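Local atomic coordinates of type II secretion ATPase XpsE (Xanthomonas campestris, PDB entry 2D28), a protein that is an ATPase of the type II secretion system, here as its N-terminal domain of helices and a small mixed sheet. Residues Leu64-Pro77 against His133-Trp147. The protein carries 1 engineered substitution. Numbering follows the deposited sequence.
Sequences LPLVDARQLGDTPP and HVGLRSEIDDLIERW
Trp147 lies between Pro76 and Leu143. Pro76 covers one face of its ring: CA of Pro76 sits 3.6 Å from the centroid of the six-membered ring, 2° off the normal, a CH-pi contact. CD1 of Leu143 rests on the opposite face, near the ring's border. The next proline, Pro77, meets the ring obliquely, its CD near CH2 of Trp147. At the ring edge, NE1 of Trp147 donates to O of Gly73 (2.9 Å), which lies close to the ring plane. The same oxygen accepts from NH2 of Arg146 at 3.1 Å, and the two donors come from opposite faces of the carbonyl plane. The Arg146 chain bends at chi3 (106°), and one face of its guanidinium lies over CD1 of Leu143. OD1 of Asp74 and NE of Arg146 make a long salt bridge, the two planes nearly perpendicular and no N-H aimed at the oxygen. Leu72 and Leu143 meet almost perpendicular, their CD2 atoms tightly packed.

Both segments belong to the MshEN domain. The loop 64-77 runs along strand 130-134, at one edge of the three-stranded sheet, and then the C-terminal helix 137-147. Leu66 and Val134 form a single beta bridge: N of Val134 donates to O of Pro65 (2.8 Å), and N of Val67 to O of Val134 (2.9 Å). The Leu66 and Val134 side chains run alongside each other in the same direction. CG2 of Val67 packs on CB of His133. Between bridge and helix, a water links O of Val67, N of Leu136 and OE1 of Glu139. OE1 of Glu139 also accepts a weak hydrogen bond from N of Ala69 (3.4 Å).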
loop_
_atom_site.group_PDB
_atom_site.type_symbol
_atom_site.label_atom_id
_atom_site.label_comp_id
_atom_site.label_asym_id
_atom_site.label_seq_id
_atom_site.Cartn_x
_atom_site.Cartn_y
_atom_site.Cartn_z
ATOM N N LEU A 64 -0.317 5.630 9.917
ATOM C CA LEU A 64 0.721 5.983 8.982
ATOM C C LEU A 64 0.279 7.218 8.222
ATOM O O LEU A 64 -0.927 7.419 7.976
ATOM C CB LEU A 64 0.927 4.843 7.957
ATOM C CG LEU A 64 1.664 3.592 8.473
ATOM C CD1 LEU A 64 1.499 2.479 7.490
ATOM C CD2 LEU A 64 3.107 3.829 8.846
ATOM N N PRO A 65 1.253 7.978 7.764
ATOM C CA PRO A 65 0.964 9.154 6.948
ATOM C C PRO A 65 0.479 8.776 5.553
ATOM O O PRO A 65 0.803 7.740 5.021
ATOM C CB PRO A 65 2.312 9.864 6.873
ATOM C CG PRO A 65 3.305 8.702 6.903
ATOM C CD PRO A 65 2.705 7.786 7.930
ATOM N N LEU A 66 -0.275 9.685 4.975
ATOM C CA LEU A 66 -0.808 9.592 3.641
ATOM C C LEU A 66 -0.033 10.590 2.760
ATOM O O LEU A 66 0.254 11.703 3.193
ATOM C CB LEU A 66 -2.293 9.950 3.612
ATOM C CG LEU A 66 -3.254 8.977 4.256
ATOM C CD1 LEU A 66 -4.536 9.646 4.698
ATOM C CD2 LEU A 66 -3.563 7.871 3.314
ATOM N N VAL A 67 0.363 10.139 1.558
ATOM C CA VAL A 67 1.147 10.943 0.631
ATOM C C VAL A 67 0.440 10.870 -0.717
ATOM O O VAL A 67 -0.116 9.838 -1.112
ATOM C CB VAL A 67 2.614 10.480 0.535
ATOM C CG1 VAL A 67 3.302 10.964 -0.774
ATOM C CG2 VAL A 67 3.386 10.875 1.748
ATOM N N ASP A 68 0.412 12.000 -1.407
ATOM C CA ASP A 68 -0.238 12.049 -2.693
ATOM C C ASP A 68 0.704 12.523 -3.747
ATOM O O ASP A 68 1.794 12.991 -3.444
ATOM C CB ASP A 68 -1.513 12.856 -2.647
ATOM C CG ASP A 68 -1.290 14.304 -2.305
ATOM O OD1 ASP A 68 -0.659 15.037 -3.067
ATOM O OD2 ASP A 68 -1.667 14.755 -1.247
ATOM N N ALA A 69 0.196 12.380 -4.973
ATOM C CA ALA A 69 0.901 12.589 -6.201
ATOM C C ALA A 69 1.403 14.028 -6.419
ATOM O O ALA A 69 2.423 14.258 -7.109
ATOM C CB ALA A 69 -0.048 12.106 -7.366
ATOM N N ARG A 70 0.758 15.006 -5.773
ATOM C CA ARG A 70 1.259 16.392 -5.799
ATOM C C ARG A 70 2.606 16.434 -5.168
ATOM O O ARG A 70 3.394 17.333 -5.448
ATOM C CB ARG A 70 0.370 17.358 -4.975
ATOM C CG ARG A 70 -1.061 17.418 -5.376
ATOM C CD ARG A 70 -1.944 18.205 -4.453
ATOM N NE ARG A 70 -1.915 17.595 -3.112
ATOM C CZ ARG A 70 -2.240 18.230 -1.989
ATOM N NH1 ARG A 70 -2.775 19.454 -2.008
ATOM N NH2 ARG A 70 -2.101 17.612 -0.819
ATOM N N GLN A 71 2.866 15.530 -4.215
ATOM C CA GLN A 71 4.119 15.612 -3.426
ATOM C C GLN A 71 5.383 15.007 -4.090
ATOM O O GLN A 71 6.507 15.165 -3.578
ATOM C CB GLN A 71 3.946 15.088 -2.028
ATOM C CG GLN A 71 2.772 15.644 -1.196
ATOM C CD GLN A 71 2.569 14.812 0.072
ATOM O OE1 GLN A 71 1.610 14.049 0.170
ATOM N NE2 GLN A 71 3.469 14.981 1.045
ATOM N N LEU A 72 5.209 14.370 -5.240
ATOM C CA LEU A 72 6.298 13.712 -5.947
ATOM C C LEU A 72 6.653 14.437 -7.267
ATOM O O LEU A 72 5.765 14.690 -8.088
ATOM C CB LEU A 72 5.807 12.302 -6.228
ATOM C CG LEU A 72 5.743 11.526 -4.903
ATOM C CD1 LEU A 72 4.364 10.984 -4.512
ATOM C CD2 LEU A 72 6.745 10.482 -5.032
ATOM N N GLY A 73 7.930 14.757 -7.477
ATOM C CA GLY A 73 8.419 15.349 -8.727
ATOM C C GLY A 73 8.443 14.397 -9.924
ATOM O O GLY A 73 8.053 13.251 -9.809
ATOM N N ASP A 74 8.926 14.887 -11.071
ATOM C CA ASP A 74 8.883 14.175 -12.363
ATOM C C ASP A 74 9.914 13.060 -12.575
ATOM O O ASP A 74 9.712 12.181 -13.409
ATOM C CB ASP A 74 9.115 15.157 -13.502
ATOM C CG ASP A 74 7.885 15.901 -13.865
ATOM O OD1 ASP A 74 6.784 15.281 -13.960
ATOM O OD2 ASP A 74 7.948 17.124 -14.075
ATOM N N THR A 75 11.018 13.140 -11.859
ATOM C CA THR A 75 12.043 12.108 -11.892
ATOM C C THR A 75 12.477 11.796 -10.482
ATOM O O THR A 75 12.272 12.627 -9.587
ATOM C CB THR A 75 13.245 12.635 -12.655
ATOM O OG1 THR A 75 13.784 13.783 -11.950
ATOM C CG2 THR A 75 12.814 13.135 -14.059
ATOM N N PRO A 76 13.079 10.622 -10.281
ATOM C CA PRO A 76 13.491 10.192 -8.935
ATOM C C PRO A 76 14.472 11.160 -8.268
ATOM O O PRO A 76 15.364 11.648 -8.948
ATOM C CB PRO A 76 14.179 8.833 -9.163
ATOM C CG PRO A 76 13.659 8.342 -10.452
ATOM C CD PRO A 76 13.348 9.590 -11.297
ATOM N N PRO A 77 14.313 11.390 -6.968
ATOM C CA PRO A 77 15.090 12.398 -6.249
ATOM C C PRO A 77 16.603 12.225 -6.285
ATOM O O PRO A 77 17.230 13.236 -6.574
ATOM C CB PRO A 77 14.599 12.257 -4.801
ATOM C CG PRO A 77 14.018 10.934 -4.733
ATOM C CD PRO A 77 13.375 10.701 -6.063
ATOM N N HIS A 133 4.716 5.234 3.804
ATOM C CA HIS A 133 3.740 6.267 3.498
ATOM C C HIS A 133 2.658 5.681 2.619
ATOM O O HIS A 133 2.968 5.036 1.583
ATOM C CB HIS A 133 4.427 7.377 2.716
ATOM C CG HIS A 133 5.605 7.993 3.410
ATOM N ND1 HIS A 133 6.901 7.743 3.046
ATOM C CD2 HIS A 133 5.675 8.954 4.352
ATOM C CE1 HIS A 133 7.721 8.442 3.826
ATOM N NE2 HIS A 133 6.993 9.147 4.660
ATOM N N VAL A 134 1.411 5.816 3.021
ATOM C CA VAL A 134 0.319 5.182 2.287
ATOM C C VAL A 134 -0.043 6.092 1.077
ATOM O O VAL A 134 -0.113 7.342 1.165
ATOM C CB VAL A 134 -0.927 4.945 3.181
ATOM C CG1 VAL A 134 -2.057 4.189 2.435
ATOM C CG2 VAL A 134 -0.533 4.296 4.560
ATOM N N GLY A 135 -0.237 5.462 -0.042
ATOM C CA GLY A 135 -0.670 6.127 -1.272
ATOM C C GLY A 135 -1.742 5.319 -1.987
ATOM O O GLY A 135 -1.928 4.103 -1.794
ATOM N N LEU A 136 -2.546 6.039 -2.758
ATOM C CA LEU A 136 -3.594 5.457 -3.540
ATOM C C LEU A 136 -2.854 4.590 -4.643
ATOM O O LEU A 136 -1.776 4.955 -5.196
ATOM C CB LEU A 136 -4.509 6.524 -4.189
ATOM C CG LEU A 136 -5.719 7.055 -3.384
ATOM C CD1 LEU A 136 -5.263 7.907 -2.203
ATOM C CD2 LEU A 136 -6.566 7.902 -4.377
ATOM N N ARG A 137 -3.380 3.399 -4.782
ATOM C CA ARG A 137 -2.810 2.372 -5.613
ATOM C C ARG A 137 -2.420 2.908 -6.998
ATOM O O ARG A 137 -1.309 2.668 -7.481
ATOM C CB ARG A 137 -3.791 1.215 -5.747
ATOM C CG ARG A 137 -3.162 -0.096 -6.395
ATOM C CD ARG A 137 -4.157 -1.282 -6.476
ATOM N NE ARG A 137 -4.713 -1.443 -5.137
ATOM C CZ ARG A 137 -4.090 -2.038 -4.138
ATOM N NH1 ARG A 137 -4.628 -1.954 -2.954
ATOM N NH2 ARG A 137 -2.960 -2.738 -4.334
ATOM N N SER A 138 -3.341 3.592 -7.663
ATOM C CA SER A 138 -3.095 3.973 -9.047
ATOM C C SER A 138 -2.118 5.095 -9.103
ATOM O O SER A 138 -1.433 5.305 -10.140
ATOM C CB SER A 138 -4.423 4.423 -9.694
ATOM O OG SER A 138 -5.217 3.240 -9.786
ATOM N N GLU A 139 -2.077 5.922 -8.048
ATOM C CA GLU A 139 -1.092 6.996 -7.992
ATOM C C GLU A 139 0.334 6.457 -7.889
ATOM O O GLU A 139 1.265 7.008 -8.481
ATOM C CB GLU A 139 -1.382 7.956 -6.834
ATOM C CG GLU A 139 -2.690 8.699 -7.059
ATOM C CD GLU A 139 -3.050 9.669 -5.935
ATOM O OE1 GLU A 139 -2.192 10.021 -5.141
ATOM O OE2 GLU A 139 -4.216 10.059 -5.925
ATOM N N ILE A 140 0.510 5.434 -7.066
ATOM C CA ILE A 140 1.782 4.706 -6.966
ATOM C C ILE A 140 2.127 4.075 -8.324
ATOM O O ILE A 140 3.271 4.198 -8.797
ATOM C CB ILE A 140 1.701 3.626 -5.863
ATOM C CG1 ILE A 140 1.536 4.292 -4.513
ATOM C CG2 ILE A 140 2.942 2.733 -5.888
ATOM C CD1 ILE A 140 1.345 3.368 -3.369
ATOM N N ASP A 141 1.164 3.390 -8.938
ATOM C CA ASP A 141 1.433 2.766 -10.256
ATOM C C ASP A 141 1.896 3.776 -11.300
ATOM O O ASP A 141 2.852 3.531 -12.006
ATOM C CB ASP A 141 0.191 2.091 -10.758
ATOM C CG ASP A 141 -0.156 0.903 -9.933
ATOM O OD1 ASP A 141 0.674 0.382 -9.131
ATOM O OD2 ASP A 141 -1.274 0.447 -10.012
ATOM N N ASP A 142 1.246 4.937 -11.295
ATOM C CA ASP A 142 1.536 6.018 -12.225
ATOM C C ASP A 142 2.944 6.531 -12.010
ATOM O O ASP A 142 3.724 6.681 -12.950
ATOM C CB ASP A 142 0.538 7.165 -12.013
ATOM C CG ASP A 142 -0.815 6.913 -12.645
ATOM O OD1 ASP A 142 -1.065 5.903 -13.319
ATOM O OD2 ASP A 142 -1.731 7.689 -12.457
ATOM N N LEU A 143 3.335 6.743 -10.755
ATOM C CA LEU A 143 4.675 7.214 -10.441
ATOM C C LEU A 143 5.713 6.169 -10.850
ATOM O O LEU A 143 6.803 6.524 -11.402
ATOM C CB LEU A 143 4.871 7.497 -8.941
ATOM C CG LEU A 143 6.256 8.034 -8.596
ATOM C CD1 LEU A 143 6.281 9.485 -8.928
ATOM C CD2 LEU A 143 6.568 7.808 -7.162
ATOM N N ILE A 144 5.443 4.887 -10.566
ATOM C CA ILE A 144 6.415 3.841 -10.923
ATOM C C ILE A 144 6.704 3.970 -12.435
ATOM O O ILE A 144 7.875 3.994 -12.795
ATOM C CB ILE A 144 5.938 2.443 -10.612
ATOM C CG1 ILE A 144 5.873 2.212 -9.076
ATOM C CG2 ILE A 144 6.882 1.370 -11.299
ATOM C CD1 ILE A 144 4.955 1.072 -8.657
ATOM N N GLU A 145 5.676 4.078 -13.260
ATOM C CA GLU A 145 5.838 4.123 -14.714
ATOM C C GLU A 145 6.513 5.406 -15.208
ATOM O O GLU A 145 7.349 5.369 -16.144
ATOM C CB GLU A 145 4.497 4.006 -15.434
ATOM C CG GLU A 145 4.595 3.815 -16.961
ATOM C CD GLU A 145 5.586 2.713 -17.311
ATOM O OE1 GLU A 145 5.339 1.552 -16.919
ATOM O OE2 GLU A 145 6.651 3.009 -17.922
ATOM N N ARG A 146 6.107 6.531 -14.634
ATOM C CA ARG A 146 6.663 7.820 -14.948
ATOM C C ARG A 146 8.128 7.874 -14.610
ATOM O O ARG A 146 8.968 8.321 -15.404
ATOM C CB ARG A 146 5.878 8.881 -14.176
ATOM C CG ARG A 146 6.456 10.241 -14.218
ATOM C CD ARG A 146 5.404 11.260 -13.886
ATOM N NE ARG A 146 5.600 11.798 -12.565
ATOM C CZ ARG A 146 4.801 11.669 -11.510
ATOM N NH1 ARG A 146 3.660 10.944 -11.541
ATOM N NH2 ARG A 146 5.164 12.312 -10.390
ATOM N N TRP A 147 8.468 7.369 -13.441
ATOM C CA TRP A 147 9.827 7.403 -13.019
ATOM C C TRP A 147 10.655 6.315 -13.728
ATOM O O TRP A 147 11.876 6.517 -13.888
ATOM C CB TRP A 147 9.937 7.250 -11.512
ATOM C CG TRP A 147 9.728 8.487 -10.760
ATOM C CD1 TRP A 147 9.290 9.715 -11.244
ATOM C CD2 TRP A 147 9.981 8.670 -9.378
ATOM N NE1 TRP A 147 9.276 10.632 -10.227
ATOM C CE2 TRP A 147 9.694 10.014 -9.068
ATOM C CE3 TRP A 147 10.442 7.826 -8.350
ATOM C CZ2 TRP A 147 9.832 10.521 -7.777
ATOM C CZ3 TRP A 147 10.599 8.321 -7.097
ATOM C CH2 TRP A 147 10.293 9.664 -6.803
HETATM O O HOH W 1 -1.981 8.970 -2.655
#